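Local coordinates for angiopoietin-related protein 4 (Homo sapiens, PDB 6U1U) that inactivates lipoprotein lipase and so regulates clearance of blood triglycerides, the part described here being its C-terminal fibrinogen-like domain, at residues 17-31 / 67-81. Sequence-based numbering, arbitrary orientation.
Sequences LFEIQPQGSPPFLVN and PHGEFWLGLEKVHSI
Phe28 and Lys77 meet where a β-hairpin is laid over a helix: strand 28-31 and helix 75-81 run nearly perpendicular, at 84°, their axes 11.2 Å apart at closest approach. Strand 17-20 pairs antiparallel with 28-31, and a type II turn from Pro22 to Ser25 carries the connecting loop past the helix, where a water bridges the carbonyls of Gln23 and Ser80. The Phe28 ring is sandwiched. Ile20 CG1 lies toward the rim of one face, while over the centre of the other sits Lys77 CG, 3.8 Å from the ring centroid and 10° off the normal, a CH-pi contact. The lysine chain bends only at its last torsion, and NZ hydrogen-bonds to Ala62 O, too far from the ring for more than a weak cation-pi attraction. At the ring edge, Phe28 CZ approaches Ile81 CD1 (4.1 Å) and Ser80 OG, a hydroxyl that donates to Lys77 O. With an alanine at Phe28, a gap would probably open between Ile20 and Lys77, the lysine methylenes losing the surface they lie on. Beside this, the Ile20 and Ile81 side chains cross at about a right angle, their CD1 methyls 3.8 Å apart. Farther along, Asn31 ND2 donates an almost straight bond (3.0 Å, 169°) to Pro67 O, in the plane of both amide and carbonyl, while Asn31 OD1 comes obliquely within 3.3 Å of Phe71 CZ. Leu17 CD1 covers one face of the His68 imidazole, 3.8 Å from its centroid. Strands 28-35 and 71-72 both pair with strand 38-46. Within the fibrinogen C-terminal globular fold, the hairpin packs on helix 75-82 at one end and the loop before strand 71-72 at the other.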
loop_
_atom_site.group_PDB
_atom_site.type_symbol
_atom_site.label_atom_id
_atom_site.label_comp_id
_atom_site.label_asym_id
_atom_site.label_seq_id
_atom_site.Cartn_x
_atom_site.Cartn_y
_atom_site.Cartn_z
ATOM N N LEU A 17 -16.599 -8.787 -2.897
ATOM C CA LEU A 17 -16.961 -7.371 -2.912
ATOM C C LEU A 17 -18.206 -7.124 -2.073
ATOM O O LEU A 17 -19.225 -7.816 -2.252
ATOM C CB LEU A 17 -17.232 -6.934 -4.350
ATOM C CG LEU A 17 -16.025 -6.864 -5.277
ATOM C CD1 LEU A 17 -16.498 -6.718 -6.749
ATOM C CD2 LEU A 17 -15.227 -5.629 -4.937
ATOM N N PHE A 18 -18.127 -6.155 -1.171
ATOM C CA PHE A 18 -19.200 -5.811 -0.241
ATOM C C PHE A 18 -19.308 -4.301 -0.070
ATOM O O PHE A 18 -18.302 -3.589 -0.062
ATOM C CB PHE A 18 -18.970 -6.401 1.156
ATOM C CG PHE A 18 -18.968 -7.895 1.175
ATOM C CD1 PHE A 18 -20.154 -8.592 1.363
ATOM C CD2 PHE A 18 -17.790 -8.604 0.986
ATOM C CE1 PHE A 18 -20.180 -9.983 1.385
ATOM C CE2 PHE A 18 -17.806 -10.016 0.997
ATOM C CZ PHE A 18 -18.997 -10.702 1.188
ATOM N N GLU A 19 -20.544 -3.828 0.129
ATOM C CA GLU A 19 -20.779 -2.418 0.405
ATOM C C GLU A 19 -20.472 -2.105 1.873
ATOM O O GLU A 19 -20.913 -2.828 2.773
ATOM C CB GLU A 19 -22.240 -2.051 0.095
ATOM C CG GLU A 19 -22.712 -2.471 -1.289
ATOM C CD GLU A 19 -24.259 -2.468 -1.433
ATOM O OE1 GLU A 19 -24.908 -1.521 -0.932
ATOM O OE2 GLU A 19 -24.821 -3.417 -2.023
ATOM N N ILE A 20 -19.701 -1.043 2.118
ATOM C CA ILE A 20 -19.456 -0.545 3.467
ATOM C C ILE A 20 -19.733 0.946 3.450
ATOM O O ILE A 20 -19.905 1.564 2.389
ATOM C CB ILE A 20 -18.016 -0.798 3.985
ATOM C CG1 ILE A 20 -16.995 -0.118 3.052
ATOM C CG2 ILE A 20 -17.732 -2.307 4.115
ATOM C CD1 ILE A 20 -15.604 0.059 3.670
ATOM N N GLN A 21 -19.836 1.517 4.646
ATOM C CA GLN A 21 -20.039 2.958 4.768
ATOM C C GLN A 21 -19.387 3.446 6.031
ATOM O O GLN A 21 -20.011 3.490 7.100
ATOM C CB GLN A 21 -21.515 3.346 4.754
ATOM C CG GLN A 21 -21.662 4.870 4.725
ATOM C CD GLN A 21 -23.060 5.330 4.382
ATOM O OE1 GLN A 21 -24.024 4.582 4.548
ATOM N NE2 GLN A 21 -23.174 6.559 3.899
ATOM N N PRO A 22 -18.114 3.828 5.953
ATOM C CA PRO A 22 -17.443 4.430 7.103
ATOM C C PRO A 22 -18.133 5.699 7.569
ATOM O O PRO A 22 -18.814 6.383 6.803
ATOM C CB PRO A 22 -16.040 4.741 6.567
ATOM C CG PRO A 22 -15.850 3.786 5.462
ATOM C CD PRO A 22 -17.209 3.631 4.809
ATOM N N GLN A 23 -17.938 5.984 8.853
ATOM C CA GLN A 23 -18.381 7.228 9.459
ATOM C C GLN A 23 -18.005 8.407 8.580
ATOM O O GLN A 23 -16.840 8.562 8.205
ATOM C CB GLN A 23 -17.712 7.366 10.830
ATOM C CG GLN A 23 -18.134 8.575 11.630
ATOM C CD GLN A 23 -19.208 8.242 12.657
ATOM O OE1 GLN A 23 -18.900 7.875 13.800
ATOM N NE2 GLN A 23 -20.476 8.373 12.256
ATOM N N GLY A 24 -19.006 9.215 8.203
ATOM C CA GLY A 24 -18.720 10.427 7.451
ATOM C C GLY A 24 -18.517 10.246 5.964
ATOM O O GLY A 24 -18.259 11.239 5.263
ATOM N N SER A 25 -18.650 9.021 5.452
ATOM C CA SER A 25 -18.342 8.706 4.069
ATOM C C SER A 25 -19.607 8.305 3.317
ATOM O O SER A 25 -20.530 7.745 3.917
ATOM C CB SER A 25 -17.336 7.540 3.997
ATOM O OG SER A 25 -17.156 7.100 2.656
ATOM N N PRO A 26 -19.658 8.516 2.000
ATOM C CA PRO A 26 -20.648 7.822 1.183
ATOM C C PRO A 26 -20.392 6.323 1.205
ATOM O O PRO A 26 -19.277 5.886 1.546
ATOM C CB PRO A 26 -20.412 8.405 -0.220
ATOM C CG PRO A 26 -18.976 8.784 -0.202
ATOM C CD PRO A 26 -18.732 9.320 1.182
ATOM N N PRO A 27 -21.369 5.502 0.833
ATOM C CA PRO A 27 -21.111 4.050 0.756
ATOM C C PRO A 27 -20.215 3.741 -0.432
ATOM O O PRO A 27 -20.232 4.450 -1.441
ATOM C CB PRO A 27 -22.514 3.435 0.556
ATOM C CG PRO A 27 -23.509 4.619 0.679
ATOM C CD PRO A 27 -22.708 5.847 0.312
ATOM N N PHE A 28 -19.406 2.676 -0.316
ATOM C CA PHE A 28 -18.615 2.261 -1.478
ATOM C C PHE A 28 -18.299 0.784 -1.364
ATOM O O PHE A 28 -18.361 0.198 -0.286
ATOM C CB PHE A 28 -17.313 3.089 -1.674
ATOM C CG PHE A 28 -16.345 3.088 -0.464
ATOM C CD1 PHE A 28 -15.303 2.153 -0.377
ATOM C CD2 PHE A 28 -16.461 4.039 0.532
ATOM C CE1 PHE A 28 -14.395 2.207 0.733
ATOM C CE2 PHE A 28 -15.587 4.093 1.624
ATOM C CZ PHE A 28 -14.549 3.165 1.724
ATOM N N LEU A 29 -17.961 0.198 -2.499
ATOM C CA LEU A 29 -17.761 -1.243 -2.584
ATOM C C LEU A 29 -16.297 -1.554 -2.312
ATOM O O LEU A 29 -15.428 -0.995 -2.971
ATOM C CB LEU A 29 -18.181 -1.705 -3.983
ATOM C CG LEU A 29 -18.497 -3.184 -4.240
ATOM C CD1 LEU A 29 -19.797 -3.612 -3.514
ATOM C CD2 LEU A 29 -18.589 -3.420 -5.746
ATOM N N VAL A 30 -16.017 -2.474 -1.370
ATOM C CA VAL A 30 -14.637 -2.832 -1.058
ATOM C C VAL A 30 -14.453 -4.334 -1.243
ATOM O O VAL A 30 -15.416 -5.105 -1.286
ATOM C CB VAL A 30 -14.212 -2.453 0.381
ATOM C CG1 VAL A 30 -14.098 -0.953 0.506
ATOM C CG2 VAL A 30 -15.181 -3.047 1.467
ATOM N N ASN A 31 -13.185 -4.739 -1.351
ATOM C CA ASN A 31 -12.824 -6.153 -1.409
ATOM C C ASN A 31 -12.495 -6.596 0.004
ATOM O O ASN A 31 -11.516 -6.118 0.570
ATOM C CB ASN A 31 -11.582 -6.360 -2.278
ATOM C CG ASN A 31 -11.805 -5.967 -3.722
ATOM O OD1 ASN A 31 -11.858 -4.753 -4.062
ATOM N ND2 ASN A 31 -11.891 -6.973 -4.592
ATOM N N PRO A 67 -11.808 -3.782 -9.742
ATOM C CA PRO A 67 -12.126 -4.445 -8.458
ATOM C C PRO A 67 -12.127 -5.974 -8.546
ATOM O O PRO A 67 -11.917 -6.636 -7.523
ATOM C CB PRO A 67 -13.512 -3.879 -8.115
ATOM C CG PRO A 67 -13.472 -2.484 -8.772
ATOM C CD PRO A 67 -12.807 -2.766 -10.108
ATOM N N HIS A 68 -12.306 -6.555 -9.735
ATOM C CA HIS A 68 -12.198 -8.003 -9.906
ATOM C C HIS A 68 -10.799 -8.439 -10.332
ATOM O O HIS A 68 -10.597 -9.627 -10.609
ATOM C CB HIS A 68 -13.227 -8.483 -10.946
ATOM C CG HIS A 68 -14.626 -8.546 -10.417
ATOM N ND1 HIS A 68 -15.580 -7.597 -10.716
ATOM C CD2 HIS A 68 -15.228 -9.438 -9.593
ATOM C CE1 HIS A 68 -16.711 -7.903 -10.102
ATOM N NE2 HIS A 68 -16.520 -9.009 -9.405
ATOM N N GLY A 69 -9.835 -7.512 -10.404
ATOM C CA GLY A 69 -8.488 -7.805 -10.872
ATOM C C GLY A 69 -7.452 -7.012 -10.076
ATOM O O GLY A 69 -7.518 -7.014 -8.843
ATOM N N GLU A 70 -6.520 -6.311 -10.738
ATOM C CA GLU A 70 -5.539 -5.469 -10.038
ATOM C C GLU A 70 -6.135 -4.094 -9.736
ATOM O O GLU A 70 -6.849 -3.519 -10.575
ATOM C CB GLU A 70 -4.292 -5.256 -10.892
ATOM C CG GLU A 70 -3.594 -6.538 -11.369
ATOM C CD GLU A 70 -2.309 -6.188 -12.086
ATOM O OE1 GLU A 70 -2.352 -5.264 -12.942
ATOM O OE2 GLU A 70 -1.245 -6.782 -11.754
ATOM N N PHE A 71 -5.807 -3.536 -8.561
ATOM C CA PHE A 71 -6.412 -2.253 -8.234
ATOM C C PHE A 71 -5.667 -1.582 -7.095
ATOM O O PHE A 71 -4.892 -2.207 -6.349
ATOM C CB PHE A 71 -7.901 -2.415 -7.856
ATOM C CG PHE A 71 -8.126 -3.204 -6.552
ATOM C CD1 PHE A 71 -8.029 -2.579 -5.316
ATOM C CD2 PHE A 71 -8.436 -4.554 -6.597
ATOM C CE1 PHE A 71 -8.211 -3.277 -4.133
ATOM C CE2 PHE A 71 -8.654 -5.271 -5.430
ATOM C CZ PHE A 71 -8.525 -4.659 -4.205
ATOM N N TRP A 72 -5.972 -0.296 -6.941
ATOM C CA TRP A 72 -5.592 0.524 -5.800
ATOM C C TRP A 72 -6.893 1.091 -5.237
ATOM O O TRP A 72 -7.624 1.746 -5.980
ATOM C CB TRP A 72 -4.653 1.658 -6.266
ATOM C CG TRP A 72 -4.309 2.647 -5.195
ATOM C CD1 TRP A 72 -4.765 3.930 -5.064
ATOM C CD2 TRP A 72 -3.397 2.426 -4.113
ATOM N NE1 TRP A 72 -4.215 4.506 -3.921
ATOM C CE2 TRP A 72 -3.357 3.606 -3.346
ATOM C CE3 TRP A 72 -2.607 1.323 -3.713
ATOM C CZ2 TRP A 72 -2.539 3.735 -2.201
ATOM C CZ3 TRP A 72 -1.805 1.439 -2.598
ATOM C CH2 TRP A 72 -1.776 2.641 -1.843
ATOM N N LEU A 73 -7.217 0.799 -3.962
ATOM C CA LEU A 73 -8.541 1.192 -3.439
ATOM C C LEU A 73 -8.699 2.712 -3.409
ATOM O O LEU A 73 -9.768 3.245 -3.762
ATOM C CB LEU A 73 -8.749 0.615 -2.042
ATOM C CG LEU A 73 -10.006 1.051 -1.270
ATOM C CD1 LEU A 73 -11.258 0.671 -2.112
ATOM C CD2 LEU A 73 -10.067 0.401 0.094
ATOM N N GLY A 74 -7.649 3.421 -3.001
ATOM C CA GLY A 74 -7.735 4.909 -2.962
ATOM C C GLY A 74 -7.478 5.376 -1.539
ATOM O O GLY A 74 -8.076 4.912 -0.581
ATOM N N LEU A 75 -6.563 6.347 -1.408
ATOM C CA LEU A 75 -6.145 6.779 -0.078
ATOM C C LEU A 75 -7.293 7.407 0.712
ATOM O O LEU A 75 -7.365 7.241 1.932
ATOM C CB LEU A 75 -4.981 7.760 -0.217
ATOM C CG LEU A 75 -3.702 7.017 -0.659
ATOM C CD1 LEU A 75 -2.723 8.040 -1.197
ATOM C CD2 LEU A 75 -3.094 6.228 0.506
ATOM N N GLU A 76 -8.171 8.175 0.054
ATOM C CA GLU A 76 -9.249 8.779 0.842
ATOM C C GLU A 76 -10.171 7.691 1.379
ATOM O O GLU A 76 -10.623 7.752 2.528
ATOM C CB GLU A 76 -10.009 9.810 0.007
ATOM C CG GLU A 76 -11.139 10.510 0.807
ATOM C CD GLU A 76 -10.684 11.283 2.064
ATOM O OE1 GLU A 76 -11.567 11.536 2.916
ATOM O OE2 GLU A 76 -9.481 11.635 2.236
ATOM N N LYS A 77 -10.418 6.661 0.571
ATOM C CA LYS A 77 -11.229 5.541 1.056
ATOM C C LYS A 77 -10.518 4.800 2.175
ATOM O O LYS A 77 -11.140 4.433 3.172
ATOM C CB LYS A 77 -11.547 4.588 -0.093
ATOM C CG LYS A 77 -12.685 5.116 -0.998
ATOM C CD LYS A 77 -12.830 4.221 -2.281
ATOM C CE LYS A 77 -13.841 4.865 -3.247
ATOM N NZ LYS A 77 -13.211 5.951 -4.053
ATOM N N VAL A 78 -9.215 4.565 2.034
ATOM C CA VAL A 78 -8.498 3.871 3.107
ATOM C C VAL A 78 -8.528 4.686 4.399
ATOM O O VAL A 78 -8.771 4.148 5.478
ATOM C CB VAL A 78 -7.053 3.566 2.675
ATOM C CG1 VAL A 78 -6.291 2.868 3.833
ATOM C CG2 VAL A 78 -7.107 2.644 1.486
ATOM N N HIS A 79 -8.283 5.993 4.310
ATOM C CA HIS A 79 -8.312 6.789 5.523
ATOM C C HIS A 79 -9.722 6.880 6.096
ATOM O O HIS A 79 -9.879 6.996 7.312
ATOM C CB HIS A 79 -7.748 8.198 5.260
ATOM C CG HIS A 79 -7.783 9.061 6.482
ATOM N ND1 HIS A 79 -8.773 9.996 6.701
ATOM C CD2 HIS A 79 -7.008 9.055 7.593
ATOM C CE1 HIS A 79 -8.579 10.559 7.885
ATOM N NE2 HIS A 79 -7.518 10.005 8.444
ATOM N N SER A 80 -10.762 6.806 5.263
ATOM C CA SER A 80 -12.102 6.806 5.858
ATOM C C SER A 80 -12.326 5.551 6.686
ATOM O O SER A 80 -13.056 5.587 7.697
ATOM C CB SER A 80 -13.182 6.956 4.777
ATOM O OG SER A 80 -13.372 5.762 4.062
ATOM N N ILE A 81 -11.679 4.462 6.304
ATOM C CA ILE A 81 -11.786 3.214 7.052
ATOM C C ILE A 81 -10.947 3.265 8.323
ATOM O O ILE A 81 -11.410 2.866 9.396
ATOM C CB ILE A 81 -11.387 2.026 6.153
ATOM C CG1 ILE A 81 -12.424 1.831 5.054
ATOM C CG2 ILE A 81 -11.201 0.732 6.981
ATOM C CD1 ILE A 81 -11.919 0.881 3.915
HETATM O O HOH W 1 -14.171 7.744 8.946
#